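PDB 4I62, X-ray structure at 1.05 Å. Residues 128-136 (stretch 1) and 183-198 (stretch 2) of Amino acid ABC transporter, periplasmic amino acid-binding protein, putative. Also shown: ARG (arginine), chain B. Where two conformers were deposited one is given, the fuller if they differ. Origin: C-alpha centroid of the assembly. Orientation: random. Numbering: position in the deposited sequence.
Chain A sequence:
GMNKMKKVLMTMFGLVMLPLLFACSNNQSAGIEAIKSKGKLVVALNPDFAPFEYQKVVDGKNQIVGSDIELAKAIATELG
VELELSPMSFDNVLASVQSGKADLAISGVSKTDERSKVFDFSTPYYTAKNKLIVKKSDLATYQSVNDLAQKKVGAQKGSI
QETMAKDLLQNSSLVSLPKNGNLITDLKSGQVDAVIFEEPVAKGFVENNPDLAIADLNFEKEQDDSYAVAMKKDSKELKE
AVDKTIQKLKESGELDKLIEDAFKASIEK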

# COMPACT_ATOMS: atom_id res chain seq x y z
N ALA A 128 -3.15 4.96 -8.60
CA ALA A 128 -3.94 5.56 -7.52
C ALA A 128 -3.83 7.08 -7.48
O ALA A 128 -2.85 7.63 -7.99
CB ALA A 128 -3.48 4.99 -6.16
N LYS A 129 -4.88 7.74 -6.99
CA LYS A 129 -4.84 9.16 -6.59
C LYS A 129 -4.73 9.25 -5.06
O LYS A 129 -5.23 8.39 -4.33
CB LYS A 129 -6.08 9.94 -7.05
CG LYS A 129 -6.24 10.05 -8.57
CD LYS A 129 -7.48 10.84 -8.94
CE LYS A 129 -7.57 11.07 -10.44
NZ LYS A 129 -8.83 11.80 -10.80
N ASN A 130 -4.12 10.32 -4.58
CA ASN A 130 -4.07 10.61 -3.15
C ASN A 130 -5.29 11.39 -2.68
O ASN A 130 -5.76 12.29 -3.38
CB ASN A 130 -2.78 11.36 -2.83
CG ASN A 130 -1.60 10.43 -2.94
OD1 ASN A 130 -1.42 9.57 -2.11
ND2 ASN A 130 -0.86 10.51 -4.06
N LYS A 131 -5.78 11.05 -1.50
CA LYS A 131 -6.94 11.68 -0.89
C LYS A 131 -6.66 11.97 0.58
O LYS A 131 -5.62 11.54 1.11
CB LYS A 131 -8.18 10.79 -0.98
CG LYS A 131 -8.55 10.38 -2.38
CD LYS A 131 -9.09 11.55 -3.12
CE LYS A 131 -9.94 11.08 -4.28
NZ LYS A 131 -10.79 12.21 -4.74
N LEU A 132 -7.58 12.71 1.22
CA LEU A 132 -7.56 12.85 2.68
C LEU A 132 -8.74 12.13 3.26
O LEU A 132 -9.88 12.27 2.78
CB LEU A 132 -7.74 14.27 3.17
CG LEU A 132 -6.71 15.30 2.80
CD1 LEU A 132 -7.22 16.62 3.50
CD2 LEU A 132 -5.31 14.94 3.27
N ILE A 133 -8.48 11.41 4.34
CA ILE A 133 -9.54 10.96 5.23
C ILE A 133 -9.58 11.89 6.45
O ILE A 133 -8.54 12.30 6.98
CB ILE A 133 -9.39 9.45 5.60
CG1 ILE A 133 -10.61 8.93 6.38
CG2 ILE A 133 -8.10 9.15 6.32
CD1 ILE A 133 -10.61 7.40 6.50
N VAL A 134 -10.81 12.28 6.82
CA VAL A 134 -11.07 13.25 7.87
C VAL A 134 -12.27 12.79 8.69
O VAL A 134 -13.02 11.89 8.29
CB VAL A 134 -11.36 14.66 7.25
CG1 VAL A 134 -10.11 15.17 6.54
CG2 VAL A 134 -12.55 14.64 6.29
N LYS A 135 -12.48 13.43 9.85
CA LYS A 135 -13.78 13.26 10.51
C LYS A 135 -14.87 13.71 9.55
O LYS A 135 -14.69 14.70 8.80
CB LYS A 135 -13.86 14.04 11.79
CG LYS A 135 -13.04 13.50 12.94
CD LYS A 135 -13.56 14.15 14.23
CE LYS A 135 -13.06 13.48 15.50
NZ LYS A 135 -11.64 13.79 15.67
N LYS A 136 -16.04 13.07 9.59
CA LYS A 136 -17.05 13.36 8.57
C LYS A 136 -17.53 14.80 8.60
O LYS A 136 -17.91 15.34 7.53
CB LYS A 136 -18.21 12.38 8.64
CG LYS A 136 -19.01 12.45 9.88
CD LYS A 136 -20.12 11.40 9.83
CE LYS A 136 -20.84 11.29 11.17
NZ LYS A 136 -21.54 9.98 11.29
N LEU A 183 -2.73 5.87 12.84
CA LEU A 183 -3.16 7.13 12.19
C LEU A 183 -4.66 7.26 12.29
O LEU A 183 -5.19 8.37 12.56
CB LEU A 183 -2.73 7.14 10.71
CG LEU A 183 -1.22 7.33 10.52
CD1 LEU A 183 -0.77 6.96 9.09
CD2 LEU A 183 -0.79 8.74 10.85
N ILE A 184 -5.39 6.17 12.05
CA ILE A 184 -6.85 6.22 12.16
C ILE A 184 -7.28 6.54 13.59
O ILE A 184 -8.17 7.37 13.80
CB ILE A 184 -7.47 4.91 11.63
CG1 ILE A 184 -7.24 4.77 10.11
CG2 ILE A 184 -8.96 4.78 11.98
CD1 ILE A 184 -8.00 5.79 9.29
N THR A 185 -6.64 5.92 14.58
CA THR A 185 -6.94 6.25 15.97
C THR A 185 -6.66 7.72 16.29
O THR A 185 -7.47 8.38 16.96
CB THR A 185 -6.14 5.33 16.90
OG1 THR A 185 -6.52 3.97 16.63
CG2 THR A 185 -6.39 5.65 18.35
N ASP A 186 -5.56 8.27 15.79
CA ASP A 186 -5.24 9.67 16.05
C ASP A 186 -6.24 10.60 15.36
O ASP A 186 -6.58 11.66 15.90
CB ASP A 186 -3.85 10.02 15.52
CG ASP A 186 -2.74 9.72 16.48
OD1 ASP A 186 -2.99 9.12 17.54
OD2 ASP A 186 -1.60 10.10 16.14
N LEU A 187 -6.74 10.22 14.18
CA LEU A 187 -7.73 11.02 13.50
C LEU A 187 -9.06 11.00 14.27
O LEU A 187 -9.69 12.05 14.49
CB LEU A 187 -7.92 10.50 12.08
CG LEU A 187 -8.99 11.22 11.25
CD1 LEU A 187 -8.65 12.71 11.05
CD2 LEU A 187 -9.13 10.54 9.89
N LYS A 188 -9.43 9.84 14.79
CA LYS A 188 -10.61 9.75 15.64
C LYS A 188 -10.49 10.58 16.92
O LYS A 188 -11.45 11.23 17.35
CB LYS A 188 -10.86 8.30 15.99
CG LYS A 188 -11.42 7.47 14.86
CD LYS A 188 -11.30 5.97 15.14
CE LYS A 188 -11.97 5.14 14.08
NZ LYS A 188 -13.48 5.13 14.17
N SER A 189 -9.33 10.58 17.55
CA SER A 189 -9.23 11.30 18.82
C SER A 189 -9.08 12.80 18.60
O SER A 189 -8.96 13.57 19.57
CB SER A 189 -8.05 10.78 19.62
OG SER A 189 -6.87 11.17 18.97
N GLY A 190 -9.11 13.20 17.33
CA GLY A 190 -8.93 14.59 16.98
C GLY A 190 -7.54 15.02 17.33
O GLY A 190 -7.30 16.19 17.58
N GLN A 191 -6.60 14.07 17.34
CA GLN A 191 -5.20 14.41 17.54
C GLN A 191 -4.54 14.91 16.26
O GLN A 191 -3.66 15.77 16.30
CB GLN A 191 -4.43 13.24 18.13
CG GLN A 191 -4.81 12.91 19.56
CD GLN A 191 -4.16 11.62 20.03
OE1 GLN A 191 -4.72 10.50 19.93
NE2 GLN A 191 -2.96 11.76 20.52
N VAL A 192 -4.96 14.34 15.13
CA VAL A 192 -4.71 14.94 13.81
C VAL A 192 -6.03 15.36 13.16
O VAL A 192 -7.10 14.82 13.52
CB VAL A 192 -3.93 14.02 12.84
CG1 VAL A 192 -2.59 13.63 13.45
CG2 VAL A 192 -4.72 12.80 12.45
N ASP A 193 -5.96 16.30 12.24
CA ASP A 193 -7.10 16.79 11.51
C ASP A 193 -7.39 16.01 10.22
O ASP A 193 -8.51 16.02 9.74
CB ASP A 193 -6.85 18.25 11.16
CG ASP A 193 -6.77 19.10 12.37
OD1 ASP A 193 -7.79 19.10 13.11
OD2 ASP A 193 -5.72 19.75 12.62
N ALA A 194 -6.36 15.37 9.67
CA ALA A 194 -6.50 14.69 8.37
C ALA A 194 -5.37 13.70 8.24
O ALA A 194 -4.28 13.92 8.81
CB ALA A 194 -6.43 15.69 7.22
N VAL A 195 -5.60 12.64 7.48
CA VAL A 195 -4.56 11.69 7.12
C VAL A 195 -4.56 11.53 5.61
O VAL A 195 -5.62 11.42 4.98
CB VAL A 195 -4.78 10.31 7.81
CG1 VAL A 195 -3.74 9.29 7.35
CG2 VAL A 195 -4.77 10.48 9.31
N ILE A 196 -3.37 11.51 5.00
CA ILE A 196 -3.24 11.31 3.56
C ILE A 196 -3.15 9.83 3.24
O ILE A 196 -2.23 9.14 3.72
CB ILE A 196 -1.98 12.02 2.99
CG1 ILE A 196 -1.88 13.47 3.46
CG2 ILE A 196 -1.95 11.91 1.48
CD1 ILE A 196 -0.61 14.16 3.00
N PHE A 197 -4.07 9.31 2.42
CA PHE A 197 -4.01 7.94 1.95
C PHE A 197 -4.42 7.89 0.48
O PHE A 197 -5.27 8.66 0.03
CB PHE A 197 -5.00 7.01 2.69
CG PHE A 197 -4.62 6.57 4.07
CD1 PHE A 197 -3.38 6.09 4.39
CD2 PHE A 197 -5.56 6.65 5.09
CE1 PHE A 197 -3.06 5.69 5.72
CE2 PHE A 197 -5.26 6.22 6.38
CZ PHE A 197 -4.03 5.73 6.69
N GLU A 198 -3.86 6.92 -0.24
CA GLU A 198 -4.34 6.63 -1.59
C GLU A 198 -5.82 6.21 -1.55
O GLU A 198 -6.28 5.55 -0.61
CB GLU A 198 -3.44 5.57 -2.23
CG GLU A 198 -2.08 6.21 -2.60
CD GLU A 198 -0.84 5.32 -2.49
OE1 GLU A 198 -0.84 4.33 -1.72
OE2 GLU A 198 0.17 5.67 -3.13
N ARG B . 1.97 3.57 -1.86
CA ARG B . 2.70 4.13 -0.69
C ARG B . 4.21 3.95 -0.83
O ARG B . 4.65 3.09 -1.62
CB ARG B . 2.16 3.58 0.61
CG ARG B . 2.18 2.05 0.68
CD ARG B . 1.91 1.54 2.08
NE ARG B . 1.64 0.11 2.04
CZ ARG B . 1.40 -0.64 3.09
NH1 ARG B . 1.17 -1.94 2.93
NH2 ARG B . 1.39 -0.10 4.31
OXT ARG B . 4.95 4.66 -0.08
O HOH W 1 -10.93 15.68 10.89
O HOH W 2 -9.92 15.36 13.55

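Strand 130-135 runs antiparallel to strand 194-198, and two hydrogen-bonded pairs join them. Lys 131 N donates to Phe 197 O (2.9 Å) and Phe 197 N to Lys 131 O (3.0 Å); Ile 133 and Val 195 repeat the pattern, Ile 133 N to Val 195 O at 2.9 Å and Val 195 N to Ile 133 O at 3.0 Å.

Ile 133 gives up the most surface. Its side chain lies on the same sheet face as Val 195 and Phe 197, and helix 183-188 packs against it there. CG2 of Ile 133 sits 3.8 Å from Val 195 CB, 3.8 Å from Phe 197 CD2 and 4.0 Å from Leu 187 CD2, while its CD1 reaches Ile 184 CD1 at 4.1 Å. A branched, wholly apolar side chain suits this buried place, having no polar group to satisfy.

Lys 135 uses its length differently. Its ammonium group reaches the helix's C-terminal end: Lys 135 NZ donates to Leu 187 O (2.9 Å), which also accepts from Gly 190 N (3.1 Å), and to Lys 188 O (3.1 Å). Gly 190, with positive phi, ends the helix in a Schellman motif.

Glu 198 closes the ladder opposite Asn 130, their side chains diverging. Its carboxylate serves the ligand: the arginine N donates to Glu 198 OE1 at 2.9 Å, charge complementing charge.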